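Long-range contacts in malic enzyme (Entamoeba histolytica, PDB 3NV9), which probably catalyses the NADP-dependent oxidative decarboxylation of malate to pyruvate, as malic enzymes do, and is implicated in metronidazole activation in this parasite: residues K28-K33 and L477-N482; L182-D187 and A375-D380; T202-L207 and R388-F393. All coordinates share one frame; numbering follows the deposited sequence.

Interactions 1 and 3 are helix-helix contacts built on alanines; interaction 2 joins a helix end to a loop at the surface and works through charged groups, waters and sulfate. Interaction 3 is the buried one, apolar at its centre, inside the NAD-binding region. Interaction 1 is partly buried, pairs the first long helix with the last one, and touches the second subunit. Helix 380-396 connects the other two: its N-terminal end belongs to interaction 2 and its middle to interaction 3, and the nearest atoms of interactions 2 and 3 are about 7 Å apart. Interactions 1 and 2 lie on opposite sides of the chain's centre, 42 Å apart between centres.

Interaction 1. Residues K28-K33 and L477-N482; sequences KTQFYK and LAYAIN. With SO4 (sulfate ion), chain D.
A close pair of helices running in roughly opposed directions brings together elements from near the two ends of the chain, with Phe31 of helix 21-43 facing Ala480 of helix 470-485. The short axes pass 8.1 Å apart at 143°, a separation that suits a residue as small as alanine. The methyl CB of Ala480 lies against the first helix, 3.5 Å from both N and CB of Phe31, and a side chain of one carbon lets the backbones come this close. CG of Phe31 is anti to the backbone N (chi1 167°), and its ring presents an edge to the backbone of the second helix, where CD1 comes within 3.8 Å of Leu477 N. Leu11 of helix 11-14 also packs on Phe31, which is buried, as befits a large apolar ring.

On the flank where Gln30 and Tyr479 meet, the chemistry turns polar. Gln30 bends at its second torsion, and OE1 meets the edge of the Tyr479 ring, 3.6 Å from CE1, with amide and ring planes 31° apart. The other end of the same amide is used differently: Gln30 NE2 donates to O4 of a sulfate at 2.9 Å, and Lys33 NZ, on an extended chain, reaches the sulfate O1 at 2.6 Å. Arg71 of the second subunit binds this anion, probably from the crystallisation liquor, and bonds to the hydroxyl of Tyr479. The result is a near-antiparallel helix pair closed on an alanine, joining the N- and C-terminal helices of the malic enzyme beside its dimer interface.

Interaction 2. Residues L182-D187 and A375-D380; sequences LRESCD and ARKITD. With SO4 (sulfate ion), chain C; SO4 (sulfate ion), chain I.
Arg183 reaches Ile378 and Lys377 through a first torsion of 94°, well away from a staggered value, which sets CG on its course; a bend at chi3 then turns NE. Lys377 answers with an unusual chi3 of 31°, which places CE over one face of the Arg183 guanidinium, 3.9 Å from its NH2. CG of Lys377 lies over the same face, offset toward the rim, so the aliphatic part of the lysine packs on the flat cation while the like-charged ends remain apart.

At the edge of the guanidinium, close to its plane, NH2 of Arg183 gives a weak hydrogen bond to Ile378 O, 2.9 Å long but bent to 128° at the hydrogen. A water takes NE of Arg183 at 3.0 Å and the backbone N of Ile378 at 2.9 Å; a second water bridges Arg183 O and Arg376 O. Arginine suits this spot because its separate N-H groups can address the loop, the water and an anion together. The segments belong to different parts of the fold: helix 174-185 leads to strand 190-192 of the four-stranded parallel sheet, whereas 375-380 runs into helix 380-396 of the NAD-binding region.

Thr379 is the N-cap of helix 380-396, its OG1 bonded to Met382 N and to Asp428. A sulfate, probably from the crystallisation liquor, lies at this helix start: Asp380 N points almost straight at its O4, 3.0 Å away, and NH1 of Arg183 bonds to its O3, also at 3.0 Å. The positive end of the helix dipole would probably add to the attraction. Arg376 NH1 holds another sulfate. OE2 of Glu184 stands 4.4 Å from NZ of Lys377, opposite charges too far apart for a salt bridge.

Interaction 3. Residues T202-L207 and R388-F393; sequences TLAGLL and RALAEF
Ala204 and Ala391 face each other where helix 193-213 meets helix 380-396, two helices of the NAD-binding region, which has a Rossmann-type fold. The axes run in broadly the same direction, 38° apart, and approach to 8.2 Å. Such closeness is possible because alanine occupies the middle of both surfaces: the CB atoms of Ala204 and Ala391 are 4.2 Å apart, and neither side chain projects further.

The fit is one of bumps offset against hollows. The methyl of Ala391 enters the shallow dip between successive turns of the first helix, between the carbonyl O of Ala204, 3.6 Å from it, and CB of Leu207, 4.1 Å away. In return, the methyl of Ala204 rests against the flank of Leu390, nearly equidistant from its CB, CG and CD2; the last is at 3.9 Å. CG of Leu390 is anti to the backbone N (chi1 177°), which puts CG beside the Ala204 methyl. A leucine suits that place because it is large enough to serve a second surface as well: Leu390 also touches Ile413 and Glu417 of helix 413-428, so its side chain is shared between two neighbouring helices.

Leu206 packs on Ile238 of helix 229-240, and Leu203 spans Ile238 and Ile384, so helix 193-213 is flanked by helices 229-240 and 380-396. One polar link accompanies the apolar fit, Asn208 giving its ND2 to the carbonyl of Ala391. Arg388 is solvent-exposed; its chain, extended from CG to NE, crosses Leu207 obliquely and ends with NH1 4.2 Å from the methyl CD1 of Leu207.

Interaction 1. Residues K28-K33 and L477-N482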
# COMPACT_ATOMS: atom_id res chain seq x y z
N LYS A 28 10.34 -32.02 3.31
CA LYS A 28 9.32 -31.01 3.61
C LYS A 28 9.81 -29.59 3.33
O LYS A 28 9.03 -28.75 2.84
CB LYS A 28 8.89 -31.08 5.06
CG LYS A 28 7.99 -32.29 5.32
CD LYS A 28 7.98 -32.67 6.83
CE LYS A 28 7.21 -31.64 7.66
NZ LYS A 28 7.04 -32.12 9.06
N THR A 29 11.08 -29.33 3.63
CA THR A 29 11.65 -28.01 3.48
C THR A 29 11.67 -27.69 1.96
O THR A 29 11.13 -26.68 1.52
CB THR A 29 13.03 -27.91 4.19
OG1 THR A 29 12.92 -28.43 5.54
CG2 THR A 29 13.53 -26.45 4.32
N GLN A 30 12.25 -28.60 1.19
CA GLN A 30 12.37 -28.49 -0.25
C GLN A 30 11.00 -28.45 -0.93
O GLN A 30 10.82 -27.65 -1.84
CB GLN A 30 13.23 -29.63 -0.78
CG GLN A 30 14.79 -29.38 -0.57
CD GLN A 30 15.25 -28.10 -1.30
OE1 GLN A 30 14.95 -27.94 -2.48
NE2 GLN A 30 15.88 -27.14 -0.58
N PHE A 31 10.03 -29.24 -0.46
CA PHE A 31 8.66 -29.16 -1.05
C PHE A 31 8.07 -27.73 -0.91
O PHE A 31 7.65 -27.12 -1.94
CB PHE A 31 7.70 -30.18 -0.44
CG PHE A 31 6.24 -29.93 -0.79
CD1 PHE A 31 5.75 -30.24 -2.06
CD2 PHE A 31 5.37 -29.37 0.16
CE1 PHE A 31 4.39 -29.99 -2.40
CE2 PHE A 31 4.01 -29.14 -0.15
CZ PHE A 31 3.52 -29.44 -1.43
N TYR A 32 8.09 -27.20 0.31
CA TYR A 32 7.56 -25.89 0.57
C TYR A 32 8.35 -24.78 -0.07
O TYR A 32 7.74 -23.83 -0.56
CB TYR A 32 7.35 -25.63 2.05
CG TYR A 32 6.13 -26.37 2.58
CD1 TYR A 32 4.85 -26.11 2.06
CD2 TYR A 32 6.25 -27.32 3.58
CE1 TYR A 32 3.75 -26.79 2.52
CE2 TYR A 32 5.14 -28.00 4.04
CZ TYR A 32 3.92 -27.73 3.53
OH TYR A 32 2.83 -28.42 4.02
N LYS A 33 9.67 -24.87 -0.14
CA LYS A 33 10.38 -23.87 -0.95
C LYS A 33 9.97 -23.96 -2.42
O LYS A 33 9.70 -22.94 -3.04
CB LYS A 33 11.91 -24.00 -0.83
CG LYS A 33 12.52 -23.71 0.57
CD LYS A 33 14.01 -24.20 0.66
CE LYS A 33 14.76 -23.41 1.81
NZ LYS A 33 16.16 -23.95 2.15
N LEU A 477 5.89 -32.16 -5.33
CA LEU A 477 6.11 -33.35 -4.50
C LEU A 477 7.29 -34.20 -5.02
O LEU A 477 8.30 -34.34 -4.33
CB LEU A 477 4.81 -34.16 -4.35
CG LEU A 477 4.87 -35.31 -3.33
CD1 LEU A 477 5.44 -34.88 -2.03
CD2 LEU A 477 3.52 -35.95 -3.12
N ALA A 478 7.16 -34.69 -6.25
CA ALA A 478 8.23 -35.40 -6.95
C ALA A 478 9.58 -34.67 -6.82
O ALA A 478 10.60 -35.27 -6.53
CB ALA A 478 7.84 -35.58 -8.46
N TYR A 479 9.57 -33.36 -7.02
CA TYR A 479 10.77 -32.56 -6.91
C TYR A 479 11.39 -32.75 -5.53
O TYR A 479 12.62 -32.99 -5.39
CB TYR A 479 10.38 -31.11 -7.12
CG TYR A 479 11.46 -30.11 -6.86
CD1 TYR A 479 11.73 -29.68 -5.53
CD2 TYR A 479 12.24 -29.61 -7.92
CE1 TYR A 479 12.74 -28.76 -5.26
CE2 TYR A 479 13.29 -28.66 -7.66
CZ TYR A 479 13.51 -28.24 -6.33
OH TYR A 479 14.48 -27.30 -6.06
N ALA A 480 10.53 -32.67 -4.51
CA ALA A 480 11.03 -32.70 -3.14
C ALA A 480 11.62 -34.07 -2.87
O ALA A 480 12.72 -34.16 -2.32
CB ALA A 480 9.95 -32.35 -2.12
N ILE A 481 10.89 -35.11 -3.28
CA ILE A 481 11.30 -36.50 -3.08
C ILE A 481 12.59 -36.72 -3.81
O ILE A 481 13.57 -37.18 -3.22
CB ILE A 481 10.23 -37.46 -3.54
CG1 ILE A 481 9.11 -37.45 -2.49
CG2 ILE A 481 10.81 -38.88 -3.79
CD1 ILE A 481 7.85 -38.00 -2.95
N ASN A 482 12.62 -36.31 -5.08
CA ASN A 482 13.85 -36.42 -5.89
C ASN A 482 15.09 -35.77 -5.29
O ASN A 482 16.16 -36.35 -5.28
CB ASN A 482 13.62 -35.96 -7.34
CG ASN A 482 14.92 -35.94 -8.15
OD1 ASN A 482 15.75 -35.00 -7.99
ND2 ASN A 482 15.15 -36.99 -8.97
S SO4 D . 17.14 -23.67 -1.54
O1 SO4 D . 17.41 -23.94 -0.15
O2 SO4 D . 16.13 -22.58 -1.55
O3 SO4 D . 18.33 -23.20 -2.25
O4 SO4 D . 16.67 -24.90 -2.18

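Interaction 2. Residues L182-D187 and A375-D380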
# COMPACT_ATOMS: atom_id res chain seq x y z
N LEU A 182 11.48 6.23 16.77
CA LEU A 182 10.17 6.32 16.07
C LEU A 182 8.98 6.14 16.96
O LEU A 182 7.98 6.76 16.73
CB LEU A 182 10.03 5.29 14.93
CG LEU A 182 10.88 5.56 13.73
CD1 LEU A 182 10.66 4.44 12.77
CD2 LEU A 182 10.57 6.95 13.13
N ARG A 183 9.07 5.26 17.95
CA ARG A 183 7.93 5.07 18.82
C ARG A 183 7.58 6.35 19.60
O ARG A 183 6.46 6.54 20.01
CB ARG A 183 8.13 3.83 19.70
CG ARG A 183 8.70 4.06 21.05
CD ARG A 183 9.05 2.72 21.62
NE ARG A 183 7.86 1.97 22.06
CZ ARG A 183 7.59 1.69 23.34
NH1 ARG A 183 8.43 2.11 24.29
NH2 ARG A 183 6.50 0.98 23.69
N GLU A 184 8.55 7.25 19.77
CA GLU A 184 8.33 8.47 20.54
C GLU A 184 7.97 9.60 19.64
O GLU A 184 7.10 10.43 20.00
CB GLU A 184 9.55 8.80 21.42
CG GLU A 184 9.79 7.70 22.49
CD GLU A 184 8.57 7.49 23.46
OE1 GLU A 184 7.72 8.42 23.62
OE2 GLU A 184 8.49 6.39 24.07
N SER A 185 8.54 9.61 18.43
CA SER A 185 8.25 10.74 17.54
C SER A 185 7.00 10.67 16.68
O SER A 185 6.52 11.73 16.26
CB SER A 185 9.46 11.11 16.66
OG SER A 185 10.03 9.99 16.03
N CYS A 186 6.51 9.47 16.34
CA CYS A 186 5.41 9.39 15.38
C CYS A 186 4.10 9.52 16.12
O CYS A 186 4.04 9.22 17.29
CB CYS A 186 5.50 8.09 14.56
SG CYS A 186 7.00 8.02 13.49
N ASP A 187 3.07 10.00 15.44
CA ASP A 187 1.75 10.25 16.01
C ASP A 187 0.80 9.02 15.89
O ASP A 187 -0.37 9.07 16.29
CB ASP A 187 1.15 11.52 15.40
CG ASP A 187 1.77 12.85 16.00
OD1 ASP A 187 2.33 12.85 17.15
OD2 ASP A 187 1.71 13.91 15.32
N ALA A 375 -4.04 3.08 20.33
CA ALA A 375 -2.90 3.12 21.21
C ALA A 375 -1.77 3.87 20.54
O ALA A 375 -1.51 3.74 19.32
CB ALA A 375 -2.43 1.74 21.62
N ARG A 376 -1.10 4.64 21.38
CA ARG A 376 0.03 5.48 20.97
C ARG A 376 1.26 4.65 20.77
O ARG A 376 2.05 4.94 19.88
CB ARG A 376 0.30 6.56 22.04
CG ARG A 376 -0.80 7.62 22.18
CD ARG A 376 -0.38 8.54 23.37
NE ARG A 376 -1.48 9.28 23.94
CZ ARG A 376 -1.91 10.46 23.48
NH1 ARG A 376 -1.34 11.01 22.40
NH2 ARG A 376 -2.93 11.08 24.09
N LYS A 377 1.42 3.60 21.56
CA LYS A 377 2.64 2.77 21.56
C LYS A 377 2.18 1.34 21.77
O LYS A 377 1.12 1.15 22.36
CB LYS A 377 3.50 3.13 22.78
CG LYS A 377 4.27 4.46 22.66
CD LYS A 377 4.61 5.14 24.06
CE LYS A 377 4.82 4.12 25.19
NZ LYS A 377 5.10 4.83 26.47
N ILE A 378 2.98 0.34 21.35
CA ILE A 378 2.73 -1.02 21.77
C ILE A 378 3.57 -1.22 22.99
O ILE A 378 4.80 -1.27 22.89
CB ILE A 378 3.04 -2.18 20.73
CG1 ILE A 378 2.32 -2.04 19.36
CG2 ILE A 378 2.65 -3.50 21.28
CD1 ILE A 378 0.93 -1.46 19.33
N THR A 379 2.93 -1.37 24.16
CA THR A 379 3.72 -1.51 25.41
C THR A 379 4.03 -2.97 25.60
O THR A 379 3.40 -3.80 24.96
CB THR A 379 2.97 -1.02 26.64
OG1 THR A 379 1.81 -1.83 26.79
CG2 THR A 379 2.57 0.44 26.45
N ASP A 380 4.97 -3.26 26.49
CA ASP A 380 5.30 -4.64 26.86
C ASP A 380 4.07 -5.30 27.52
O ASP A 380 3.78 -6.45 27.30
CB ASP A 380 6.52 -4.71 27.79
CG ASP A 380 7.85 -4.44 27.08
OD1 ASP A 380 7.86 -4.23 25.84
OD2 ASP A 380 8.92 -4.46 27.79
S SO4 C . 6.88 0.45 27.58
O1 SO4 C . 6.98 0.82 28.97
O2 SO4 C . 5.85 1.29 26.96
O3 SO4 C . 8.16 0.68 26.93
O4 SO4 C . 6.65 -0.97 27.48
S SO4 I . -3.42 12.84 20.80
O1 SO4 I . -4.04 12.07 21.88
O2 SO4 I . -4.43 13.79 20.32
O3 SO4 I . -2.24 13.55 21.29
O4 SO4 I . -2.99 11.99 19.69
O HOH W 1 5.69 0.85 20.36
O HOH W 2 4.52 5.04 18.51

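Interaction 3. Residues T202-L207 and R388-F393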
# COMPACT_ATOMS: atom_id res chain seq x y z
N THR A 202 6.27 -16.23 22.04
CA THR A 202 7.22 -17.10 22.75
C THR A 202 6.80 -17.32 24.21
O THR A 202 6.77 -18.45 24.68
CB THR A 202 8.69 -16.63 22.70
OG1 THR A 202 9.06 -16.30 21.37
CG2 THR A 202 9.57 -17.76 23.17
N LEU A 203 6.51 -16.22 24.91
CA LEU A 203 5.89 -16.26 26.23
C LEU A 203 4.61 -17.13 26.21
O LEU A 203 4.44 -17.99 27.07
CB LEU A 203 5.58 -14.83 26.74
CG LEU A 203 4.95 -14.84 28.14
CD1 LEU A 203 5.71 -15.71 29.17
CD2 LEU A 203 4.77 -13.47 28.67
N ALA A 204 3.72 -16.92 25.24
CA ALA A 204 2.48 -17.75 25.21
C ALA A 204 2.76 -19.24 25.19
O ALA A 204 2.19 -20.03 26.00
CB ALA A 204 1.56 -17.37 24.03
N GLY A 205 3.65 -19.67 24.29
CA GLY A 205 4.02 -21.10 24.26
C GLY A 205 4.65 -21.61 25.56
O GLY A 205 4.29 -22.65 26.09
N LEU A 206 5.59 -20.84 26.08
CA LEU A 206 6.21 -21.12 27.37
C LEU A 206 5.16 -21.31 28.49
O LEU A 206 5.27 -22.23 29.29
CB LEU A 206 7.12 -19.92 27.73
CG LEU A 206 7.88 -20.00 29.05
CD1 LEU A 206 8.90 -21.11 29.03
CD2 LEU A 206 8.52 -18.66 29.28
N LEU A 207 4.17 -20.41 28.54
CA LEU A 207 3.10 -20.49 29.55
C LEU A 207 2.45 -21.85 29.53
O LEU A 207 2.40 -22.53 30.55
CB LEU A 207 2.05 -19.38 29.35
CG LEU A 207 2.53 -17.99 29.78
CD1 LEU A 207 1.48 -16.98 29.48
CD2 LEU A 207 2.93 -17.93 31.28
N ARG A 388 -1.19 -14.03 27.07
CA ARG A 388 -2.09 -14.79 27.97
C ARG A 388 -3.30 -15.19 27.19
O ARG A 388 -3.73 -16.31 27.30
CB ARG A 388 -2.48 -14.01 29.22
CG ARG A 388 -1.31 -13.64 30.15
CD ARG A 388 -1.81 -12.90 31.43
NE ARG A 388 -0.68 -12.45 32.25
CZ ARG A 388 0.25 -13.24 32.81
NH1 ARG A 388 0.21 -14.57 32.66
NH2 ARG A 388 1.24 -12.69 33.51
N ALA A 389 -3.83 -14.27 26.38
CA ALA A 389 -4.98 -14.54 25.52
C ALA A 389 -4.71 -15.72 24.60
O ALA A 389 -5.59 -16.58 24.40
CB ALA A 389 -5.33 -13.30 24.69
N LEU A 390 -3.50 -15.76 24.01
CA LEU A 390 -3.13 -16.82 23.06
C LEU A 390 -3.00 -18.16 23.77
O LEU A 390 -3.48 -19.20 23.30
CB LEU A 390 -1.81 -16.49 22.29
CG LEU A 390 -1.30 -17.56 21.33
CD1 LEU A 390 -2.36 -18.00 20.37
CD2 LEU A 390 -0.07 -17.05 20.53
N ALA A 391 -2.31 -18.13 24.89
CA ALA A 391 -2.09 -19.32 25.68
C ALA A 391 -3.42 -19.83 26.26
O ALA A 391 -3.68 -21.01 26.19
CB ALA A 391 -1.15 -19.00 26.79
N GLU A 392 -4.26 -18.95 26.81
CA GLU A 392 -5.56 -19.38 27.38
C GLU A 392 -6.52 -19.90 26.29
O GLU A 392 -7.19 -20.89 26.49
CB GLU A 392 -6.22 -18.27 28.18
CG GLU A 392 -5.35 -17.67 29.26
CD GLU A 392 -5.93 -16.37 29.87
OE1 GLU A 392 -6.96 -15.85 29.35
OE2 GLU A 392 -5.36 -15.87 30.86
N PHE A 393 -6.55 -19.25 25.12
CA PHE A 393 -7.37 -19.73 24.01
C PHE A 393 -6.98 -21.16 23.70
O PHE A 393 -7.86 -22.05 23.53
CB PHE A 393 -7.19 -18.89 22.74
CG PHE A 393 -8.01 -19.38 21.58
CD1 PHE A 393 -9.24 -18.83 21.32
CD2 PHE A 393 -7.55 -20.43 20.78
CE1 PHE A 393 -10.00 -19.29 20.27
CE2 PHE A 393 -8.34 -20.91 19.71
CZ PHE A 393 -9.53 -20.34 19.47